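Local coordinates for signal recognition particle 54 kDa protein (PDB 7EPK) that binds GDP in a P-loop domain of the SRP54 type and also carries a helical bundle and a signal peptide binding domain, at residues A[38-43]-A[255-260]; A[239-244]-A[262-267]; A[374-379]-A[401-406]. All coordinates share one frame; numbering follows the deposited sequence.

Interaction 1: residues A[38-43]-A[255-260]; sequences DVNVKL and ALTAAA
V39 and T257 mark the closest backbone approach, with V39 CA 6.9 Å from T257 CA. Residues 38-40 form the loop that leads into helix 41-57, and residues 255-260 belong to helix 255-262. N40 is the N-cap of helix 41-57. Its OD1 accepts a weak bond from K42 N at 3.4 Å. T257 OG1 lies 3.1 Å from V39 O. This bond is not settled, because the hydroxyl has a single proton and also bonds to G254 O within its own part of the chain. N40 and T257 cross at about a right angle, and the amide end of N40 rests on the T257 methyl. With N40 CG anti to the backbone N (chi1 -163°), the amide reaches that methyl, and N40 CG is 4.2 Å from T257 CG2. V39 adds an apolar contact, CG1 to L256 CD1 at 4.0 Å. L43 and L256 slide past each other in opposite directions, but their spacing is doubtful. The contact joins the N-terminal helical bundle to the G domain, within the NG unit of SRP54-type proteins. Around it, T257 touches M226 of helix 225-235, L256 touches F82 in a loop, and A258 packs on I241 of strand 240-244.

Interaction 2: residues A[239-244]-A[262-267]; sequences GSIIVT and TGARIK
I241 and I266 pair across two neighbouring parallel strands, with their side chains on the same face of the sheet. The two side chains cross obliquely, and I241 CG2 meets I266 CG1 at 4.1 Å. In I241, CG2 is anti to the backbone N and faces I266, while CG1 (chi1 -68°) leads to CD1. That methyl, I241 CD1, touches A264 CB at 4.2 Å and also comes near T262 OG1. V243 lies on the same face, and its CG2 reaches I266 CG2 at 4.2 Å. I241 bonds to the residues on either side of I266. I241 N donates to R265 O at 2.9 Å, and I241 O accepts from K267 N at 2.9 Å. I266 CA adds a CA-H...O contact to I241 O.

The two strands and helix 255-262 form a beta-alpha-beta unit within the sheet of the P-loop fold. The helix covers the face that carries I241, V243 and I266, with A258 on I241 and A255 on V243 and I266. At the end of the strand, T244 touches the bound GDP.

S240 and K267 meet on the other face. The lysine chain is bent at chi2 (-138°) and again at chi3. Its methylenes run past the serine hydroxyl, with K267 CD 3.3 Å from S240 OG. The polar ends share a partner on strand 212-218: K267 NZ makes a salt bridge to E212 OE1, and S240 OG hydrogen-bonds to E212 OE2. T262 OG1 bonds to A258 O and accepts a weak bond from A264 N at 3.4 Å.

Interaction 3: residues A[374-379]-A[401-406]; sequences MAIIES and IGSGTS
A375 and S403 meet across a contact in which the flat groups are peptide planes. S403 CB sits over one face of the peptide between A375 and I376, directly above its carbonyl oxygen, with S403 CB 3.4 Å from A375 O. That oxygen also takes two weak bonds within its own helix, from S379 N and from S379 OG. The other flat group is the peptide between G402 and S403. S379 OG stands over one face of it, above the carbonyl carbon, with S379 OG 3.5 Å from G402 C. Beside these groups the two small side chains touch, A375 CB to S403 CB at 3.9 Å.

I376 crosses T405 obliquely. Its CD1 lies against the hydroxyl side of T405 and is 3.8 Å from both T405 CB and S403 OG. S403 OG lies between the backbone N and the carbonyl carbon (chi1 69°). It shares a hydrogen bond of 2.9 Å with T405 OG1, and either hydroxyl could be the donor. S403 OG also bonds to I399 O, and T405 OG1 weakly to A400 O. No hydrogen bond joins the two segments.

I376 also packs on V410 and L413 of helix 409-423. The end of helix 393-402 fits a Schellman motif with G404 as C-prime (T405 N to A400 O, G404 N to I401 O) and packs against helix 367-379 in the signal peptide binding (M) domain.

Interactions 1 and 2 are neighbours, with centres 12 Å apart. Both use helix 255-262: interaction 1 takes its side toward the helical bundle, and interaction 2 joins the strands before and after it. They touch through A255 on V243 and through A258 and A259 on I241. Interaction 1 is buried and mixes apolar contacts with an amide-methyl contact and one unsettled hydroxyl bond. Interaction 2 is partly buried and rests on backbone bonds between strands. Interaction 3 is a surface contact in the C-terminal domain, about 40 Å from interaction 1 and 33 Å from interaction 2 between nearest atoms. It has no hydrogen bond across it, and small side chains meet peptide groups at a helix end.

Interaction 1: residues A[38-43]-A[255-260]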
loop_
_atom_site.group_PDB
_atom_site.type_symbol
_atom_site.label_atom_id
_atom_site.label_comp_id
_atom_site.label_asym_id
_atom_site.label_seq_id
_atom_site.Cartn_x
_atom_site.Cartn_y
_atom_site.Cartn_z
ATOM N N ASP A 38 19.271 -11.358 2.969
ATOM C CA ASP A 38 20.298 -10.776 2.055
ATOM C C ASP A 38 20.102 -9.258 2.001
ATOM O O ASP A 38 20.919 -8.509 2.586
ATOM C CB ASP A 38 20.284 -11.453 0.675
ATOM C CG ASP A 38 21.620 -12.089 0.311
ATOM O OD1 ASP A 38 21.749 -13.332 0.475
ATOM O OD2 ASP A 38 22.526 -11.337 -0.116
ATOM N N VAL A 39 19.044 -8.830 1.324
ATOM C CA VAL A 39 18.631 -7.400 1.237
ATOM C C VAL A 39 19.802 -6.568 0.714
ATOM O O VAL A 39 19.766 -6.225 -0.496
ATOM C CB VAL A 39 18.089 -6.868 2.571
ATOM C CG1 VAL A 39 17.653 -5.421 2.453
ATOM C CG2 VAL A 39 16.917 -7.709 3.037
ATOM N N ASN A 40 20.776 -6.243 1.569
ATOM C CA ASN A 40 21.948 -5.415 1.183
ATOM C C ASN A 40 22.313 -4.559 2.388
ATOM O O ASN A 40 21.523 -3.675 2.737
ATOM C CB ASN A 40 21.692 -4.543 -0.058
ATOM C CG ASN A 40 22.949 -4.018 -0.722
ATOM O OD1 ASN A 40 23.953 -3.729 -0.065
ATOM N ND2 ASN A 40 22.894 -3.869 -2.038
ATOM N N VAL A 41 23.464 -4.840 2.990
ATOM C CA VAL A 41 23.987 -4.112 4.179
ATOM C C VAL A 41 23.665 -2.624 4.016
ATOM O O VAL A 41 23.080 -2.079 4.959
ATOM C CB VAL A 41 25.485 -4.376 4.423
ATOM C CG1 VAL A 41 26.217 -4.801 3.162
ATOM C CG2 VAL A 41 26.179 -3.185 5.066
ATOM N N LYS A 42 23.994 -2.002 2.877
ATOM C CA LYS A 42 23.787 -0.539 2.660
ATOM C C LYS A 42 22.289 -0.210 2.788
ATOM O O LYS A 42 21.945 0.853 3.367
ATOM C CB LYS A 42 24.356 -0.053 1.315
ATOM C CG LYS A 42 23.693 -0.589 0.046
ATOM C CD LYS A 42 24.348 -0.117 -1.256
ATOM C CE LYS A 42 23.463 0.761 -2.118
ATOM N NZ LYS A 42 23.153 2.047 -1.454
ATOM N N LEU A 43 21.422 -1.075 2.264
ATOM C CA LEU A 43 19.951 -0.860 2.304
ATOM C C LEU A 43 19.459 -1.086 3.741
ATOM O O LEU A 43 18.487 -0.425 4.135
ATOM C CB LEU A 43 19.254 -1.755 1.269
ATOM C CG LEU A 43 18.794 -1.043 -0.013
ATOM C CD1 LEU A 43 19.958 -0.548 -0.864
ATOM C CD2 LEU A 43 17.920 -1.952 -0.846
ATOM N N ALA A 255 15.624 -8.876 -4.640
ATOM C CA ALA A 255 14.560 -8.161 -5.375
ATOM C C ALA A 255 14.801 -6.649 -5.262
ATOM O O ALA A 255 14.989 -5.987 -6.316
ATOM C CB ALA A 255 13.210 -8.545 -4.816
ATOM N N LEU A 256 14.813 -6.113 -4.032
ATOM C CA LEU A 256 14.733 -4.641 -3.806
ATOM C C LEU A 256 16.115 -3.983 -3.984
ATOM O O LEU A 256 16.210 -2.750 -3.798
ATOM C CB LEU A 256 14.095 -4.354 -2.444
ATOM C CG LEU A 256 14.774 -4.991 -1.247
ATOM C CD1 LEU A 256 16.213 -4.530 -1.159
ATOM C CD2 LEU A 256 14.011 -4.652 0.018
ATOM N N THR A 257 17.133 -4.767 -4.360
ATOM C CA THR A 257 18.434 -4.267 -4.879
ATOM C C THR A 257 18.259 -3.934 -6.364
ATOM O O THR A 257 18.634 -2.809 -6.763
ATOM C CB THR A 257 19.587 -5.258 -4.653
ATOM O OG1 THR A 257 19.287 -6.159 -3.581
ATOM C CG2 THR A 257 20.886 -4.547 -4.340
ATOM N N ALA A 258 17.700 -4.871 -7.139
ATOM C CA ALA A 258 17.394 -4.712 -8.585
ATOM C C ALA A 258 16.344 -3.606 -8.761
ATOM O O ALA A 258 16.478 -2.782 -9.711
ATOM C CB ALA A 258 16.931 -6.023 -9.182
ATOM N N ALA A 259 15.355 -3.572 -7.857
ATOM C CA ALA A 259 14.355 -2.487 -7.747
ATOM C C ALA A 259 15.070 -1.137 -7.770
ATOM O O ALA A 259 14.714 -0.269 -8.604
ATOM C CB ALA A 259 13.584 -2.659 -6.476
ATOM N N ALA A 260 16.072 -0.992 -6.895
ATOM C CA ALA A 260 16.891 0.232 -6.731
ATOM C C ALA A 260 17.618 0.574 -8.043
ATOM O O ALA A 260 17.521 1.731 -8.470
ATOM C CB ALA A 260 17.851 0.052 -5.575
#

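Interaction 2: residues A[239-244]-A[262-267]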
loop_
_atom_site.group_PDB
_atom_site.type_symbol
_atom_site.label_atom_id
_atom_site.label_comp_id
_atom_site.label_asym_id
_atom_site.label_seq_id
_atom_site.Cartn_x
_atom_site.Cartn_y
_atom_site.Cartn_z
ATOM N N GLY A 239 10.940 -1.830 -16.780
ATOM C CA GLY A 239 9.804 -1.041 -16.277
ATOM C C GLY A 239 9.092 -1.794 -15.176
ATOM O O GLY A 239 8.399 -1.150 -14.377
ATOM N N SER A 240 9.266 -3.114 -15.118
ATOM C CA SER A 240 8.660 -3.978 -14.079
ATOM C C SER A 240 9.698 -4.966 -13.536
ATOM O O SER A 240 10.677 -5.267 -14.270
ATOM C CB SER A 240 7.459 -4.682 -14.632
ATOM O OG SER A 240 6.360 -3.787 -14.668
ATOM N N ILE A 241 9.503 -5.440 -12.299
ATOM C CA ILE A 241 10.229 -6.623 -11.753
ATOM C C ILE A 241 9.197 -7.571 -11.170
ATOM O O ILE A 241 8.278 -7.125 -10.470
ATOM C CB ILE A 241 11.303 -6.250 -10.714
ATOM C CG1 ILE A 241 12.462 -5.501 -11.380
ATOM C CG2 ILE A 241 11.783 -7.487 -9.965
ATOM C CD1 ILE A 241 13.466 -4.909 -10.430
ATOM N N ILE A 242 9.356 -8.847 -11.477
ATOM C CA ILE A 242 8.474 -9.929 -10.979
ATOM C C ILE A 242 9.418 -10.893 -10.284
ATOM O O ILE A 242 10.432 -11.237 -10.897
ATOM C CB ILE A 242 7.672 -10.582 -12.120
ATOM C CG1 ILE A 242 6.768 -9.565 -12.820
ATOM C CG2 ILE A 242 6.891 -11.761 -11.570
ATOM C CD1 ILE A 242 5.988 -10.090 -14.007
ATOM N N VAL A 243 9.130 -11.252 -9.036
ATOM C CA VAL A 243 10.054 -12.089 -8.230
ATOM C C VAL A 243 9.401 -13.456 -8.017
ATOM O O VAL A 243 8.308 -13.500 -7.401
ATOM C CB VAL A 243 10.447 -11.394 -6.913
ATOM C CG1 VAL A 243 11.401 -12.246 -6.095
ATOM C CG2 VAL A 243 11.075 -10.037 -7.171
ATOM N N THR A 244 10.069 -14.507 -8.512
ATOM C CA THR A 244 9.609 -15.919 -8.505
ATOM C C THR A 244 10.269 -16.708 -7.364
ATOM O O THR A 244 11.350 -16.293 -6.912
ATOM C CB THR A 244 9.941 -16.587 -9.844
ATOM O OG1 THR A 244 11.360 -16.520 -9.992
ATOM C CG2 THR A 244 9.241 -15.933 -11.014
ATOM N N THR A 262 17.415 -0.292 -11.398
ATOM C CA THR A 262 16.604 0.078 -12.587
ATOM C C THR A 262 15.584 1.169 -12.223
ATOM O O THR A 262 15.007 1.759 -13.156
ATOM C CB THR A 262 15.923 -1.178 -13.127
ATOM O OG1 THR A 262 15.137 -1.703 -12.057
ATOM C CG2 THR A 262 16.920 -2.216 -13.594
ATOM N N GLY A 263 15.375 1.413 -10.920
ATOM C CA GLY A 263 14.358 2.331 -10.365
ATOM C C GLY A 263 12.960 1.789 -10.587
ATOM O O GLY A 263 12.019 2.602 -10.589
ATOM N N ALA A 264 12.849 0.463 -10.772
ATOM C CA ALA A 264 11.643 -0.268 -11.231
ATOM C C ALA A 264 10.896 -0.826 -10.031
ATOM O O ALA A 264 11.539 -1.175 -9.045
ATOM C CB ALA A 264 11.999 -1.397 -12.159
ATOM N N ARG A 265 9.581 -0.932 -10.154
ATOM C CA ARG A 265 8.705 -1.408 -9.069
ATOM C C ARG A 265 8.625 -2.927 -9.203
ATOM O O ARG A 265 8.698 -3.469 -10.333
ATOM C CB ARG A 265 7.311 -0.766 -9.109
ATOM C CG ARG A 265 7.191 0.459 -10.006
ATOM C CD ARG A 265 5.767 0.965 -10.136
ATOM N NE ARG A 265 5.601 1.710 -11.377
ATOM C CZ ARG A 265 4.476 2.294 -11.773
ATOM N NH1 ARG A 265 3.394 2.231 -11.012
ATOM N NH2 ARG A 265 4.443 2.948 -12.925
ATOM N N ILE A 266 8.479 -3.582 -8.071
ATOM C CA ILE A 266 8.137 -5.019 -8.009
ATOM C C ILE A 266 6.618 -5.101 -8.117
ATOM O O ILE A 266 5.936 -4.679 -7.162
ATOM C CB ILE A 266 8.693 -5.622 -6.717
ATOM C CG1 ILE A 266 10.220 -5.535 -6.718
ATOM C CG2 ILE A 266 8.187 -7.040 -6.515
ATOM C CD1 ILE A 266 10.843 -5.890 -5.391
ATOM N N LYS A 267 6.108 -5.601 -9.243
ATOM C CA LYS A 267 4.661 -5.598 -9.545
ATOM C C LYS A 267 4.014 -6.902 -9.088
ATOM O O LYS A 267 2.822 -6.875 -8.760
ATOM C CB LYS A 267 4.457 -5.356 -11.035
ATOM C CG LYS A 267 4.868 -3.971 -11.523
ATOM C CD LYS A 267 3.884 -3.350 -12.505
ATOM C CE LYS A 267 3.265 -4.355 -13.462
ATOM N NZ LYS A 267 2.693 -3.682 -14.651
#

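Interaction 3: residues A[374-379]-A[401-406]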
loop_
_atom_site.group_PDB
_atom_site.type_symbol
_atom_site.label_atom_id
_atom_site.label_comp_id
_atom_site.label_asym_id
_atom_site.label_seq_id
_atom_site.Cartn_x
_atom_site.Cartn_y
_atom_site.Cartn_z
ATOM N N MET A 374 -22.829 19.470 11.066
ATOM C CA MET A 374 -21.544 19.728 10.372
ATOM C C MET A 374 -21.834 20.424 9.034
ATOM O O MET A 374 -21.189 21.452 8.756
ATOM C CB MET A 374 -20.699 18.456 10.224
ATOM C CG MET A 374 -19.867 18.153 11.501
ATOM S SD MET A 374 -18.910 16.582 11.530
ATOM C CE MET A 374 -18.067 16.728 9.954
ATOM N N ALA A 375 -22.833 19.969 8.278
ATOM C CA ALA A 375 -23.251 20.568 6.981
ATOM C C ALA A 375 -23.646 22.028 7.199
ATOM O O ALA A 375 -23.235 22.883 6.390
ATOM C CB ALA A 375 -24.402 19.787 6.395
ATOM N N ILE A 376 -24.437 22.261 8.254
ATOM C CA ILE A 376 -24.911 23.596 8.731
ATOM C C ILE A 376 -23.701 24.521 8.885
ATOM O O ILE A 376 -23.708 25.581 8.273
ATOM C CB ILE A 376 -25.678 23.470 10.068
ATOM C CG1 ILE A 376 -27.022 22.747 9.928
ATOM C CG2 ILE A 376 -25.830 24.833 10.725
ATOM C CD1 ILE A 376 -28.163 23.635 9.506
ATOM N N ILE A 377 -22.731 24.133 9.722
ATOM C CA ILE A 377 -21.526 24.947 10.066
ATOM C C ILE A 377 -20.776 25.245 8.764
ATOM O O ILE A 377 -20.350 26.391 8.545
ATOM C CB ILE A 377 -20.637 24.229 11.106
ATOM C CG1 ILE A 377 -21.354 24.020 12.441
ATOM C CG2 ILE A 377 -19.347 24.994 11.329
ATOM C CD1 ILE A 377 -20.657 23.062 13.342
ATOM N N GLU A 378 -20.658 24.256 7.889
ATOM C CA GLU A 378 -19.909 24.411 6.615
ATOM C C GLU A 378 -20.557 25.500 5.746
ATOM O O GLU A 378 -19.839 26.061 4.908
ATOM C CB GLU A 378 -19.796 23.060 5.913
ATOM C CG GLU A 378 -18.885 22.074 6.622
ATOM C CD GLU A 378 -18.949 20.668 6.062
ATOM O OE1 GLU A 378 -18.469 19.730 6.734
ATOM O OE2 GLU A 378 -19.479 20.519 4.958
ATOM N N SER A 379 -21.849 25.800 5.932
ATOM C CA SER A 379 -22.632 26.765 5.097
ATOM C C SER A 379 -22.656 28.165 5.744
ATOM O O SER A 379 -22.925 29.139 5.024
ATOM C CB SER A 379 -24.043 26.253 4.800
ATOM O OG SER A 379 -24.013 25.052 4.031
ATOM N N ILE A 401 -30.735 26.334 3.382
ATOM C CA ILE A 401 -30.742 26.057 1.907
ATOM C C ILE A 401 -29.408 25.423 1.514
ATOM O O ILE A 401 -29.432 24.315 0.964
ATOM C CB ILE A 401 -31.011 27.336 1.076
ATOM C CG1 ILE A 401 -32.511 27.619 0.901
ATOM C CG2 ILE A 401 -30.305 27.276 -0.281
ATOM C CD1 ILE A 401 -33.273 27.900 2.186
ATOM N N GLY A 402 -28.304 26.124 1.785
ATOM C CA GLY A 402 -26.945 25.715 1.405
ATOM C C GLY A 402 -26.637 24.303 1.871
ATOM O O GLY A 402 -25.854 23.614 1.166
ATOM N N SER A 403 -27.217 23.865 2.998
ATOM C CA SER A 403 -26.856 22.584 3.659
ATOM C C SER A 403 -28.032 21.599 3.736
ATOM O O SER A 403 -27.908 20.634 4.493
ATOM C CB SER A 403 -26.317 22.861 5.015
ATOM O OG SER A 403 -27.357 23.334 5.847
ATOM N N GLY A 404 -29.120 21.817 2.991
ATOM C CA GLY A 404 -30.245 20.866 2.867
ATOM C C GLY A 404 -30.856 20.522 4.215
ATOM O O GLY A 404 -30.946 19.316 4.535
ATOM N N THR A 405 -31.273 21.531 4.982
ATOM C CA THR A 405 -31.741 21.362 6.388
ATOM C C THR A 405 -32.891 22.327 6.704
ATOM O O THR A 405 -33.178 23.225 5.865
ATOM C CB THR A 405 -30.599 21.585 7.393
ATOM O OG1 THR A 405 -29.967 22.836 7.110
ATOM C CG2 THR A 405 -29.567 20.476 7.382
ATOM N N SER A 406 -33.503 22.155 7.884
ATOM C CA SER A 406 -34.645 22.972 8.371
ATOM C C SER A 406 -34.137 24.233 9.077
ATOM O O SER A 406 -33.120 24.175 9.789
ATOM C CB SER A 406 -35.552 22.181 9.265
ATOM O OG SER A 406 -34.965 21.996 10.540
#